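Local atomic coordinates of Sensory/regulatory protein rpfC (Xanthomonas campestris pv. campestris, PDB entry 3M6M), a protein that probably takes part in two-component phosphorelay signalling as a sensory and regulatory histidine kinase, here seen as its magnesium-binding receiver domain. Residues D[18-23]-D[62-67]; D[56-61]-D[87-92]; D[93-98]-D[114-119]. All blocks are in the same frame, centred on the assembly; numbering follows the deposited sequence.

Interaction 1 (D[18-23]-D[62-67]). With MG (magnesium ion), chain T.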
ATOM      1  N   LEU D  18     -43.965   4.145   8.238  1.00 60.85           N
ATOM      2  CA  LEU D  18     -43.680   5.449   7.659  1.00 59.55           C
ATOM      3  C   LEU D  18     -43.342   5.285   6.180  1.00 57.93           C
ATOM      4  O   LEU D  18     -42.450   4.516   5.818  1.00 56.88           O
ATOM      5  CB  LEU D  18     -42.544   6.142   8.418  1.00 58.93           C
ATOM      6  CG  LEU D  18     -42.186   7.596   8.083  1.00 58.24           C
ATOM      7  CD1 LEU D  18     -43.395   8.526   8.132  1.00 59.11           C
ATOM      8  CD2 LEU D  18     -41.108   8.082   9.030  1.00 58.02           C
ATOM      9  N   VAL D  19     -44.073   6.004   5.333  1.00 57.91           N
ATOM     10  CA  VAL D  19     -43.953   5.859   3.885  1.00 56.97           C
ATOM     11  C   VAL D  19     -43.586   7.188   3.231  1.00 56.43           C
ATOM     12  O   VAL D  19     -44.169   8.227   3.549  1.00 57.21           O
ATOM     13  CB  VAL D  19     -45.264   5.303   3.258  1.00 58.00           C
ATOM     14  CG1 VAL D  19     -45.116   5.131   1.755  1.00 57.30           C
ATOM     15  CG2 VAL D  19     -45.652   3.976   3.899  1.00 58.81           C
ATOM     16  N   ALA D  20     -42.613   7.145   2.322  1.00 55.37           N
ATOM     17  CA  ALA D  20     -42.212   8.324   1.559  1.00 55.27           C
ATOM     18  C   ALA D  20     -42.236   8.072   0.051  1.00 55.18           C
ATOM     19  O   ALA D  20     -41.579   7.159  -0.449  1.00 54.48           O
ATOM     20  CB  ALA D  20     -40.838   8.809   1.999  1.00 54.61           C
ATOM     21  N   ASP D  21     -43.012   8.892  -0.655  1.00 56.16           N
ATOM     22  CA  ASP D  21     -43.054   8.900  -2.115  1.00 56.54           C
ATOM     23  C   ASP D  21     -43.515  10.274  -2.586  1.00 57.76           C
ATOM     24  O   ASP D  21     -44.439  10.854  -2.009  1.00 58.61           O
ATOM     25  CB  ASP D  21     -43.993   7.813  -2.646  1.00 56.90           C
ATOM     26  CG  ASP D  21     -43.812   7.561  -4.132  1.00 57.23           C
ATOM     27  OD1 ASP D  21     -44.092   8.474  -4.941  1.00 58.15           O
ATOM     28  OD2 ASP D  21     -43.405   6.439  -4.495  1.00 57.08           O
ATOM     29  N   ASP D  22     -42.874  10.785  -3.636  1.00 58.13           N
ATOM     30  CA  ASP D  22     -43.157  12.136  -4.129  1.00 59.69           C
ATOM     31  C   ASP D  22     -44.472  12.259  -4.910  1.00 61.23           C
ATOM     32  O   ASP D  22     -44.979  13.366  -5.100  1.00 62.59           O
ATOM     33  CB  ASP D  22     -41.975  12.697  -4.938  1.00 59.96           C
ATOM     34  CG  ASP D  22     -41.570  11.803  -6.098  1.00 59.72           C
ATOM     35  OD1 ASP D  22     -41.273  10.611  -5.870  1.00 58.95           O
ATOM     36  OD2 ASP D  22     -41.528  12.302  -7.241  1.00 60.95           O
ATOM     37  N   HIS D  23     -45.019  11.126  -5.350  1.00 61.24           N
ATOM     38  CA  HIS D  23     -46.295  11.113  -6.066  1.00 62.96           C
ATOM     39  C   HIS D  23     -47.460  10.712  -5.165  1.00 63.68           C
ATOM     40  O   HIS D  23     -47.354   9.766  -4.379  1.00 62.76           O
ATOM     41  CB  HIS D  23     -46.219  10.212  -7.302  1.00 62.88           C
ATOM     42  CG  HIS D  23     -45.422  10.802  -8.423  1.00 63.18           C
ATOM     43  ND1 HIS D  23     -44.098  10.488  -8.643  1.00 61.93           N
ATOM     44  CD2 HIS D  23     -45.758  11.702  -9.378  1.00 64.51           C
ATOM     45  CE1 HIS D  23     -43.655  11.163  -9.689  1.00 62.91           C
ATOM     46  NE2 HIS D  23     -44.642  11.907 -10.153  1.00 64.49           N
ATOM     47  N   VAL D  62     -39.586   1.742   7.758  1.00 49.86           N
ATOM     48  CA  VAL D  62     -39.735   2.848   6.812  1.00 48.58           C
ATOM     49  C   VAL D  62     -39.709   2.324   5.374  1.00 47.78           C
ATOM     50  O   VAL D  62     -38.783   1.611   4.980  1.00 47.42           O
ATOM     51  CB  VAL D  62     -38.629   3.925   6.998  1.00 47.84           C
ATOM     52  CG1 VAL D  62     -38.764   5.035   5.957  1.00 47.09           C
ATOM     53  CG2 VAL D  62     -38.662   4.512   8.410  1.00 48.71           C
ATOM     54  N   ILE D  63     -40.738   2.673   4.604  1.00 47.59           N
ATOM     55  CA  ILE D  63     -40.782   2.368   3.177  1.00 46.87           C
ATOM     56  C   ILE D  63     -40.510   3.642   2.386  1.00 45.93           C
ATOM     57  O   ILE D  63     -41.299   4.589   2.432  1.00 46.27           O
ATOM     58  CB  ILE D  63     -42.141   1.767   2.741  1.00 47.95           C
ATOM     59  CG1 ILE D  63     -42.525   0.581   3.635  1.00 49.16           C
ATOM     60  CG2 ILE D  63     -42.086   1.352   1.272  1.00 47.48           C
ATOM     61  CD1 ILE D  63     -43.945   0.071   3.432  1.00 50.57           C
ATOM     62  N   VAL D  64     -39.389   3.660   1.670  1.00 44.98           N
ATOM     63  CA  VAL D  64     -38.963   4.845   0.928  1.00 44.31           C
ATOM     64  C   VAL D  64     -38.932   4.619  -0.589  1.00 44.27           C
ATOM     65  O   VAL D  64     -38.523   3.558  -1.064  1.00 44.37           O
ATOM     66  CB  VAL D  64     -37.590   5.383   1.444  1.00 43.93           C
ATOM     67  CG1 VAL D  64     -36.431   4.468   1.037  1.00 43.53           C
ATOM     68  CG2 VAL D  64     -37.351   6.810   0.967  1.00 44.02           C
ATOM     69  N   ASP D  65     -39.387   5.622  -1.334  1.00 44.29           N
ATOM     70  CA  ASP D  65     -39.263   5.637  -2.787  1.00 44.43           C
ATOM     71  C   ASP D  65     -37.840   6.048  -3.139  1.00 44.20           C
ATOM     72  O   ASP D  65     -37.320   7.028  -2.597  1.00 44.15           O
ATOM     73  CB  ASP D  65     -40.274   6.615  -3.397  1.00 45.09           C
ATOM     74  CG  ASP D  65     -40.156   6.730  -4.912  1.00 45.95           C
ATOM     75  OD1 ASP D  65     -39.847   5.722  -5.586  1.00 46.57           O
ATOM     76  OD2 ASP D  65     -40.390   7.841  -5.434  1.00 46.94           O
ATOM     77  N   LEU D  66     -37.212   5.296  -4.039  1.00 44.29           N
ATOM     78  CA  LEU D  66     -35.829   5.566  -4.422  1.00 44.47           C
ATOM     79  C   LEU D  66     -35.671   6.914  -5.117  1.00 45.08           C
ATOM     80  O   LEU D  66     -34.814   7.708  -4.732  1.00 45.13           O
ATOM     81  CB  LEU D  66     -35.254   4.439  -5.287  1.00 45.03           C
ATOM     82  CG  LEU D  66     -33.802   4.563  -5.776  1.00 45.85           C
ATOM     83  CD1 LEU D  66     -32.803   4.746  -4.629  1.00 44.83           C
ATOM     84  CD2 LEU D  66     -33.426   3.360  -6.630  1.00 46.54           C
ATOM     85  N   HIS D  67     -36.494   7.173  -6.128  1.00 45.76           N
ATOM     86  CA  HIS D  67     -36.346   8.395  -6.913  1.00 46.93           C
ATOM     87  C   HIS D  67     -37.342   9.487  -6.543  1.00 46.86           C
ATOM     88  O   HIS D  67     -38.522   9.433  -6.898  1.00 47.13           O
ATOM     89  CB  HIS D  67     -36.344   8.090  -8.412  1.00 48.29           C
ATOM     90  CG  HIS D  67     -35.140   7.320  -8.855  1.00 49.32           C
ATOM     91  ND1 HIS D  67     -35.194   5.988  -9.204  1.00 49.80           N
ATOM     92  CD2 HIS D  67     -33.843   7.689  -8.977  1.00 50.54           C
ATOM     93  CE1 HIS D  67     -33.984   5.574  -9.539  1.00 50.99           C
ATOM     94  NE2 HIS D  67     -33.145   6.586  -9.406  1.00 51.23           N
TER
HETATM   95 MG    MG T 591     -40.626   8.816  -7.550  1.00 53.59          MG

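Interaction 2 (D[56-61]-D[87-92])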
ATOM      1  N   GLU D  56     -39.462  12.886  15.605  1.00 60.66           N
ATOM      2  CA  GLU D  56     -40.631  13.241  16.410  1.00 63.55           C
ATOM      3  C   GLU D  56     -41.294  11.997  17.005  1.00 64.50           C
ATOM      4  O   GLU D  56     -41.720  12.008  18.164  1.00 66.99           O
ATOM      5  CB  GLU D  56     -41.633  14.050  15.576  1.00 64.01           C
ATOM      6  CG  GLU D  56     -42.507  15.006  16.391  1.00 67.86           C
ATOM      7  CD  GLU D  56     -43.836  14.394  16.820  1.00 70.50           C
ATOM      8  OE1 GLU D  56     -44.697  14.159  15.941  1.00 70.37           O
ATOM      9  OE2 GLU D  56     -44.027  14.168  18.035  1.00 72.64           O
ATOM     10  N   GLU D  57     -41.378  10.934  16.207  1.00 62.85           N
ATOM     11  CA  GLU D  57     -41.962   9.664  16.644  1.00 63.79           C
ATOM     12  C   GLU D  57     -41.117   8.474  16.188  1.00 61.71           C
ATOM     13  O   GLU D  57     -40.315   8.591  15.262  1.00 59.50           O
ATOM     14  CB  GLU D  57     -43.401   9.520  16.128  1.00 64.76           C
ATOM     15  CG  GLU D  57     -44.448  10.312  16.915  1.00 68.43           C
ATOM     16  CD  GLU D  57     -44.574   9.864  18.367  1.00 71.96           C
ATOM     17  OE1 GLU D  57     -44.586  10.739  19.259  1.00 74.42           O
ATOM     18  OE2 GLU D  57     -44.659   8.642  18.619  1.00 72.77           O
ATOM     19  N   ASP D  58     -41.306   7.333  16.846  1.00 62.75           N
ATOM     20  CA  ASP D  58     -40.597   6.104  16.500  1.00 61.37           C
ATOM     21  C   ASP D  58     -41.464   5.185  15.640  1.00 60.93           C
ATOM     22  O   ASP D  58     -42.666   5.045  15.880  1.00 62.60           O
ATOM     23  CB  ASP D  58     -40.133   5.379  17.768  1.00 63.23           C
ATOM     24  CG  ASP D  58     -39.149   6.203  18.588  1.00 63.83           C
ATOM     25  OD1 ASP D  58     -39.452   6.491  19.766  1.00 66.29           O
ATOM     26  OD2 ASP D  58     -38.077   6.568  18.056  1.00 62.12           O
ATOM     27  N   TYR D  59     -40.842   4.564  14.641  1.00 58.78           N
ATOM     28  CA  TYR D  59     -41.546   3.700  13.692  1.00 58.24           C
ATOM     29  C   TYR D  59     -40.900   2.320  13.593  1.00 57.95           C
ATOM     30  O   TYR D  59     -39.691   2.173  13.790  1.00 57.12           O
ATOM     31  CB  TYR D  59     -41.613   4.362  12.309  1.00 56.28           C
ATOM     32  CG  TYR D  59     -42.378   5.668  12.293  1.00 56.79           C
ATOM     33  CD1 TYR D  59     -43.756   5.690  12.070  1.00 57.98           C
ATOM     34  CD2 TYR D  59     -41.725   6.882  12.513  1.00 56.24           C
ATOM     35  CE1 TYR D  59     -44.463   6.890  12.062  1.00 58.97           C
ATOM     36  CE2 TYR D  59     -42.422   8.085  12.508  1.00 56.99           C
ATOM     37  CZ  TYR D  59     -43.788   8.082  12.281  1.00 58.74           C
ATOM     38  OH  TYR D  59     -44.479   9.270  12.275  1.00 60.14           O
ATOM     39  N   ASP D  60     -41.716   1.313  13.291  1.00 58.77           N
ATOM     40  CA  ASP D  60     -41.238  -0.065  13.193  1.00 58.94           C
ATOM     41  C   ASP D  60     -40.472  -0.330  11.900  1.00 56.59           C
ATOM     42  O   ASP D  60     -39.539  -1.133  11.883  1.00 56.50           O
ATOM     43  CB  ASP D  60     -42.398  -1.052  13.347  1.00 61.15           C
ATOM     44  CG  ASP D  60     -42.908  -1.139  14.777  1.00 64.14           C
ATOM     45  OD1 ASP D  60     -42.075  -1.195  15.711  1.00 64.78           O
ATOM     46  OD2 ASP D  60     -44.142  -1.158  14.969  1.00 66.00           O
ATOM     47  N   ALA D  61     -40.872   0.350  10.827  1.00 54.96           N
ATOM     48  CA  ALA D  61     -40.235   0.210   9.520  1.00 52.99           C
ATOM     49  C   ALA D  61     -40.535   1.411   8.632  1.00 51.55           C
ATOM     50  O   ALA D  61     -41.603   2.019   8.737  1.00 52.18           O
ATOM     51  CB  ALA D  61     -40.684  -1.082   8.836  1.00 53.67           C
ATOM     52  N   GLY D  87     -26.285   7.925  17.749  1.00 51.82           N
ATOM     53  CA  GLY D  87     -27.156   7.763  18.913  1.00 53.58           C
ATOM     54  C   GLY D  87     -28.628   7.551  18.608  1.00 53.29           C
ATOM     55  O   GLY D  87     -29.408   7.223  19.503  1.00 54.60           O
ATOM     56  N   MET D  88     -29.012   7.742  17.349  1.00 51.96           N
ATOM     57  CA  MET D  88     -30.399   7.563  16.928  1.00 51.81           C
ATOM     58  C   MET D  88     -30.807   6.089  16.974  1.00 52.35           C
ATOM     59  O   MET D  88     -30.011   5.202  16.651  1.00 51.98           O
ATOM     60  CB  MET D  88     -30.606   8.126  15.521  1.00 50.07           C
ATOM     61  CG  MET D  88     -32.061   8.269  15.102  1.00 49.74           C
ATOM     62  SD  MET D  88     -32.253   8.506  13.327  1.00 47.77           S
ATOM     63  CE  MET D  88     -34.005   8.845  13.227  1.00 48.13           C
ATOM     64  N   ARG D  89     -32.048   5.851  17.391  1.00 53.62           N
ATOM     65  CA  ARG D  89     -32.654   4.522  17.401  1.00 54.70           C
ATOM     66  C   ARG D  89     -32.619   3.900  16.001  1.00 53.21           C
ATOM     67  O   ARG D  89     -32.930   4.568  15.010  1.00 51.83           O
ATOM     68  CB  ARG D  89     -34.101   4.627  17.899  1.00 55.94           C
ATOM     69  CG  ARG D  89     -34.924   3.350  17.799  1.00 57.49           C
ATOM     70  CD  ARG D  89     -36.355   3.670  17.385  1.00 58.99           C
ATOM     71  NE  ARG D  89     -37.252   2.521  17.503  1.00 61.56           N
ATOM     72  CZ  ARG D  89     -38.000   2.252  18.572  1.00 65.12           C
ATOM     73  NH1 ARG D  89     -37.967   3.045  19.639  1.00 66.77           N
ATOM     74  NH2 ARG D  89     -38.786   1.183  18.577  1.00 67.03           N
ATOM     75  N   TYR D  90     -32.230   2.629  15.926  1.00 53.89           N
ATOM     76  CA  TYR D  90     -32.250   1.899  14.664  1.00 52.96           C
ATOM     77  C   TYR D  90     -33.677   1.574  14.236  1.00 53.17           C
ATOM     78  O   TYR D  90     -34.506   1.156  15.048  1.00 54.70           O
ATOM     79  CB  TYR D  90     -31.431   0.605  14.743  1.00 53.73           C
ATOM     80  CG  TYR D  90     -31.466  -0.196  13.456  1.00 52.80           C
ATOM     81  CD1 TYR D  90     -30.605   0.108  12.401  1.00 51.41           C
ATOM     82  CD2 TYR D  90     -32.375  -1.244  13.285  1.00 53.46           C
ATOM     83  CE1 TYR D  90     -30.641  -0.613  11.211  1.00 51.00           C
ATOM     84  CE2 TYR D  90     -32.420  -1.973  12.098  1.00 52.73           C
ATOM     85  CZ  TYR D  90     -31.550  -1.651  11.066  1.00 51.86           C
ATOM     86  OH  TYR D  90     -31.583  -2.368   9.891  1.00 51.52           O
ATOM     87  N   THR D  91     -33.950   1.771  12.950  1.00 51.99           N
ATOM     88  CA  THR D  91     -35.224   1.372  12.353  1.00 52.33           C
ATOM     89  C   THR D  91     -35.038   0.927  10.895  1.00 51.33           C
ATOM     90  O   THR D  91     -34.390   1.625  10.110  1.00 50.07           O
ATOM     91  CB  THR D  91     -36.336   2.458  12.518  1.00 52.30           C
ATOM     92  OG1 THR D  91     -37.224   2.429  11.394  1.00 51.74           O
ATOM     93  CG2 THR D  91     -35.742   3.846  12.658  1.00 51.63           C
ATOM     94  N   PRO D  92     -35.586  -0.257  10.547  1.00 52.29           N
ATOM     95  CA  PRO D  92     -35.441  -0.887   9.230  1.00 51.89           C
ATOM     96  C   PRO D  92     -35.990  -0.033   8.090  1.00 50.91           C
ATOM     97  O   PRO D  92     -37.040   0.600   8.236  1.00 50.98           O
ATOM     98  CB  PRO D  92     -36.271  -2.170   9.360  1.00 53.36           C
ATOM     99  CG  PRO D  92     -36.311  -2.452  10.812  1.00 54.91           C
ATOM    100  CD  PRO D  92     -36.355  -1.111  11.470  1.00 54.23           C
TER

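Interaction 3 (D[93-98]-D[114-119])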
ATOM      1  N   VAL D  93     -35.273  -0.023   6.968  1.00 50.38           N
ATOM      2  CA  VAL D  93     -35.687   0.731   5.789  1.00 49.78           C
ATOM      3  C   VAL D  93     -35.758  -0.177   4.564  1.00 50.28           C
ATOM      4  O   VAL D  93     -34.785  -0.858   4.225  1.00 50.64           O
ATOM      5  CB  VAL D  93     -34.737   1.920   5.493  1.00 48.88           C
ATOM      6  CG1 VAL D  93     -35.230   2.714   4.287  1.00 48.20           C
ATOM      7  CG2 VAL D  93     -34.606   2.832   6.706  1.00 48.78           C
ATOM      8  N   VAL D  94     -36.918  -0.181   3.913  1.00 50.73           N
ATOM      9  CA  VAL D  94     -37.110  -0.887   2.648  1.00 51.33           C
ATOM     10  C   VAL D  94     -37.321   0.114   1.508  1.00 50.83           C
ATOM     11  O   VAL D  94     -38.089   1.071   1.639  1.00 50.48           O
ATOM     12  CB  VAL D  94     -38.268  -1.930   2.728  1.00 52.52           C
ATOM     13  CG1 VAL D  94     -39.459  -1.377   3.495  1.00 52.95           C
ATOM     14  CG2 VAL D  94     -38.687  -2.411   1.339  1.00 52.69           C
ATOM     15  N   VAL D  95     -36.627  -0.115   0.397  1.00 51.19           N
ATOM     16  CA  VAL D  95     -36.663   0.794  -0.747  1.00 51.23           C
ATOM     17  C   VAL D  95     -37.610   0.290  -1.842  1.00 52.15           C
ATOM     18  O   VAL D  95     -37.689  -0.913  -2.108  1.00 52.90           O
ATOM     19  CB  VAL D  95     -35.240   1.036  -1.325  1.00 51.28           C
ATOM     20  CG1 VAL D  95     -35.248   2.180  -2.332  1.00 51.17           C
ATOM     21  CG2 VAL D  95     -34.251   1.345  -0.207  1.00 50.82           C
ATOM     22  N   LEU D  96     -38.334   1.225  -2.457  1.00 52.44           N
ATOM     23  CA  LEU D  96     -39.208   0.939  -3.594  1.00 53.61           C
ATOM     24  C   LEU D  96     -38.833   1.793  -4.797  1.00 54.16           C
ATOM     25  O   LEU D  96     -38.578   2.991  -4.657  1.00 53.72           O
ATOM     26  CB  LEU D  96     -40.671   1.214  -3.239  1.00 53.76           C
ATOM     27  CG  LEU D  96     -41.475   0.281  -2.333  1.00 54.50           C
ATOM     28  CD1 LEU D  96     -42.906   0.786  -2.253  1.00 55.06           C
ATOM     29  CD2 LEU D  96     -41.452  -1.157  -2.828  1.00 55.49           C
ATOM     30  N   SER D  97     -38.808   1.173  -5.976  1.00 55.60           N
ATOM     31  CA  SER D  97     -38.628   1.896  -7.241  1.00 56.79           C
ATOM     32  C   SER D  97     -39.025   1.067  -8.457  1.00 58.44           C
ATOM     33  O   SER D  97     -39.121  -0.162  -8.384  1.00 59.02           O
ATOM     34  CB  SER D  97     -37.187   2.396  -7.401  1.00 56.77           C
ATOM     35  OG  SER D  97     -36.263   1.329  -7.327  1.00 57.43           O
ATOM     36  N   ALA D  98     -39.267   1.758  -9.571  1.00 59.72           N
ATOM     37  CA  ALA D  98     -39.429   1.114 -10.870  1.00 61.68           C
ATOM     38  C   ALA D  98     -38.051   0.802 -11.453  1.00 62.84           C
ATOM     39  O   ALA D  98     -37.927   0.038 -12.413  1.00 64.39           O
ATOM     40  CB  ALA D  98     -40.222   2.003 -11.808  1.00 62.51           C
ATOM     41  N   ARG D 114     -32.458  -2.754   4.076  1.00 64.85           N
ATOM     42  CA  ARG D 114     -32.766  -4.132   4.453  1.00 66.70           C
ATOM     43  C   ARG D 114     -33.489  -4.920   3.362  1.00 67.40           C
ATOM     44  O   ARG D 114     -33.346  -6.142   3.279  1.00 68.97           O
ATOM     45  CB  ARG D 114     -33.560  -4.173   5.760  1.00 67.20           C
ATOM     46  CG  ARG D 114     -32.710  -3.937   6.997  1.00 67.91           C
ATOM     47  CD  ARG D 114     -33.441  -4.367   8.254  1.00 70.27           C
ATOM     48  NE  ARG D 114     -33.511  -5.822   8.393  1.00 72.62           N
ATOM     49  CZ  ARG D 114     -32.706  -6.550   9.162  1.00 74.25           C
ATOM     50  NH1 ARG D 114     -31.752  -5.969   9.879  1.00 74.04           N
ATOM     51  NH2 ARG D 114     -32.858  -7.867   9.217  1.00 76.24           N
ATOM     52  N   ALA D 115     -34.261  -4.218   2.536  1.00 66.65           N
ATOM     53  CA  ALA D 115     -35.002  -4.842   1.441  1.00 67.40           C
ATOM     54  C   ALA D 115     -35.166  -3.893   0.260  1.00 66.59           C
ATOM     55  O   ALA D 115     -35.272  -2.677   0.434  1.00 65.30           O
ATOM     56  CB  ALA D 115     -36.365  -5.331   1.923  1.00 68.01           C
ATOM     57  N   PHE D 116     -35.181  -4.468  -0.941  1.00 67.66           N
ATOM     58  CA  PHE D 116     -35.392  -3.720  -2.173  1.00 67.46           C
ATOM     59  C   PHE D 116     -36.474  -4.419  -2.991  1.00 68.61           C
ATOM     60  O   PHE D 116     -36.255  -5.510  -3.528  1.00 69.94           O
ATOM     61  CB  PHE D 116     -34.087  -3.630  -2.971  1.00 67.94           C
ATOM     62  CG  PHE D 116     -34.086  -2.557  -4.026  1.00 67.55           C
ATOM     63  CD1 PHE D 116     -33.359  -1.388  -3.837  1.00 66.87           C
ATOM     64  CD2 PHE D 116     -34.801  -2.717  -5.212  1.00 68.32           C
ATOM     65  CE1 PHE D 116     -33.347  -0.391  -4.809  1.00 67.07           C
ATOM     66  CE2 PHE D 116     -34.799  -1.724  -6.189  1.00 68.24           C
ATOM     67  CZ  PHE D 116     -34.069  -0.560  -5.988  1.00 67.69           C
ATOM     68  N   LEU D 117     -37.641  -3.789  -3.075  1.00 68.37           N
ATOM     69  CA  LEU D 117     -38.780  -4.374  -3.779  1.00 69.70           C
ATOM     70  C   LEU D 117     -39.210  -3.539  -4.979  1.00 69.66           C
ATOM     71  O   LEU D 117     -39.126  -2.309  -4.958  1.00 68.59           O
ATOM     72  CB  LEU D 117     -39.954  -4.588  -2.822  1.00 69.97           C
ATOM     73  CG  LEU D 117     -39.786  -5.678  -1.760  1.00 71.14           C
ATOM     74  CD1 LEU D 117     -40.671  -5.388  -0.561  1.00 71.35           C
ATOM     75  CD2 LEU D 117     -40.076  -7.063  -2.331  1.00 73.15           C
ATOM     76  N   ALA D 118     -39.673  -4.225  -6.021  1.00 71.21           N
ATOM     77  CA  ALA D 118     -40.039  -3.585  -7.279  1.00 71.73           C
ATOM     78  C   ALA D 118     -41.377  -2.856  -7.203  1.00 71.58           C
ATOM     79  O   ALA D 118     -42.291  -3.270  -6.485  1.00 71.84           O
ATOM     80  CB  ALA D 118     -40.050  -4.610  -8.413  1.00 73.47           C
ATOM     81  N   LYS D 119     -41.464  -1.757  -7.946  1.00 71.53           N
ATOM     82  CA  LYS D 119     -42.709  -1.027  -8.146  1.00 71.92           C
ATOM     83  C   LYS D 119     -43.247  -1.310  -9.558  1.00 73.64           C
ATOM     84  O   LYS D 119     -42.459  -1.389 -10.505  1.00 74.23           O
ATOM     85  CB  LYS D 119     -42.475   0.471  -7.951  1.00 70.85           C
ATOM     86  CG  LYS D 119     -42.548   0.945  -6.509  1.00 69.68           C
ATOM     87  CD  LYS D 119     -42.086   2.393  -6.366  1.00 68.68           C
ATOM     88  CE  LYS D 119     -43.185   3.397  -6.676  1.00 69.04           C
ATOM     89  NZ  LYS D 119     -42.672   4.792  -6.599  1.00 68.48           N
TER

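Interaction 1 (D[18-23]-D[62-67])
Val62 sits beside Leu18 where two neighbouring parallel strands of the receiver-domain sheet run side by side, their axes 4.7 Å apart at closest approach and 3° from parallel. Its CG2 meets Leu18 CB, and helix 47-56 packs on this face through Val50. Ile63 pairs with Val19 on the other face. The Ile63 backbone takes two hydrogen bonds: its N gives one to Leu18 O at 2.8 Å, and its O receives one from Ala20 N. The Ile63 side chain meets Val19 only loosely, CD1 against CG2. Val64 returns to the Val62 face and lays CG2 against Ala20 CB at 4.1 Å.

Asp65 ends the strand. Its N bonds to Ala20 O at 2.8 Å. Its CB points toward the other segment, and CG, anti to the backbone N (chi1 177°), lies by Asp21 OD2. The carboxylate stacks on that of Asp21, the planes 6° apart. With the carboxylate of Asp22 it is nearly coplanar. Asp65 OD2 binds the magnesium ion at 2.3 Å. Past Leu66, which turns away, His67 binds the same ion through its backbone O, also at 2.3 Å. Asp22 OD1 completes the protein ligands at 2.5 Å.

Asp21 is not a metal ligand. Its OD1 accepts from His23 N at 2.8 Å, an Asx turn just before helix 24-35, and OD2 forms a salt bridge to Lys119. Asp65 OD1 shares that lysine. Three acidic side chains thus converge here, with the magnesium ion and Lys119 as their partners. This is the acidic pocket of the CheY-like fold, in which the aspartate ending this strand is the usual phosphorylation site. Asp65 probably has that role, with the magnesium ion positioned to bind the phosphoryl group.

Interaction 2 (D[56-61]-D[87-92])
The Arg89 guanidinium has Asp58 CB over one face, 3.6 Å above the plane and offset toward the rim. Tyr59 O approaches it obliquely. The Asp58 carboxylate is turned 25° from the guanidinium plane. Its OD1 lies 3.8 Å from Arg89 NH1, well out of that plane. The salt bridge is therefore long and rests on charge alone, with no N-H aimed at the oxygen. Asp58 OD2 instead touches the aliphatic part of the chain, 3.4 Å from Arg89 CD. The Arg89 CG is anti to the backbone N (chi1 173°), and the bend at chi2 places CD by that oxygen.

Further in, Thr91 OG1 gives a weak hydrogen bond to Tyr59 O at 3.4 Å. Pro92 CD packs against Asp60 O at 3.2 Å. Ala61 CA makes a CA-H...O contact with Pro92 O at 3.5 Å.

This contact joins two loops that lead into adjacent parallel strands. One follows helix 47-56 and enters strand 61-65. The other follows helix 73-85 and enters strand 93-97. Met54 of helix 47-56 packs on Thr91. Asp60 OD2 accepts from the backbone N of Arg16, at the start of strand 16-20.

Interaction 3 (D[93-98]-D[114-119])
Strands 93-97 and 115-118 run parallel with a crossing angle of -25°, held by Val95 N to Ala115 O at 2.9 Å and Leu117 N to Val95 O at 3.0 Å. They are the two strands of a right-handed beta-alpha-beta crossover through helix 102-110. Strand 115-118 is one of the two edge strands of the sheet within this chain. Arg114 N to Val93 O and Lys119 N to Ser97 O add a bond at either end.

On one face, Val94 CG2 meets Ala115 CB at 3.8 Å and also reaches Leu117 CD1. Leu96 crosses Leu117 obliquely, CD2 against CB at 3.7 Å. Helix 123-133 covers Leu117 through Leu126 and Thr129. On the other face, Phe116 CG is anti to the backbone N (chi1 -163°). Its ring approaches Val95 and Ser97 obliquely, with CD1 4.0 Å from Val95 CB. At the far end of the ring, CZ lies 3.2 Å from Ser97 OG, which is hydrogen-bonded to Asp99 O.

Lys119 lies over the end of strand 93-97. Its CD packs on Leu96 CB at 3.6 Å. Beyond CD the chain bends at chi3 (83°), which turns CE, and NZ ends in the acidic pocket with Asp21 and Asp65 as partners. At the base of the side chain, Lys119 CB rests 3.4 Å from Ser97 O.

How the interactions relate
From the N terminus, strand 16-20 comes first and sits inside the sheet. Interaction 1 closes the loop from it, through helix 24-35, strand 40-44 and helix 47-56, to strand 61-65. Interaction 2 starts inside that span, at 56-61, and closes beyond it, at 87-92, so the two cross. Val62 N meets Pro92 O where they join. Interaction 3 follows both in series and closes the shorter loop over helix 102-110. Backbone bonds between 62-67 and 93-98, such as Leu96 N to Val64 O, link interactions 1 and 3 through adjacent strands. Interaction 2 lies at the end of the sheet away from the magnesium ion, where Tyr90 and Pro92 touch Arg114.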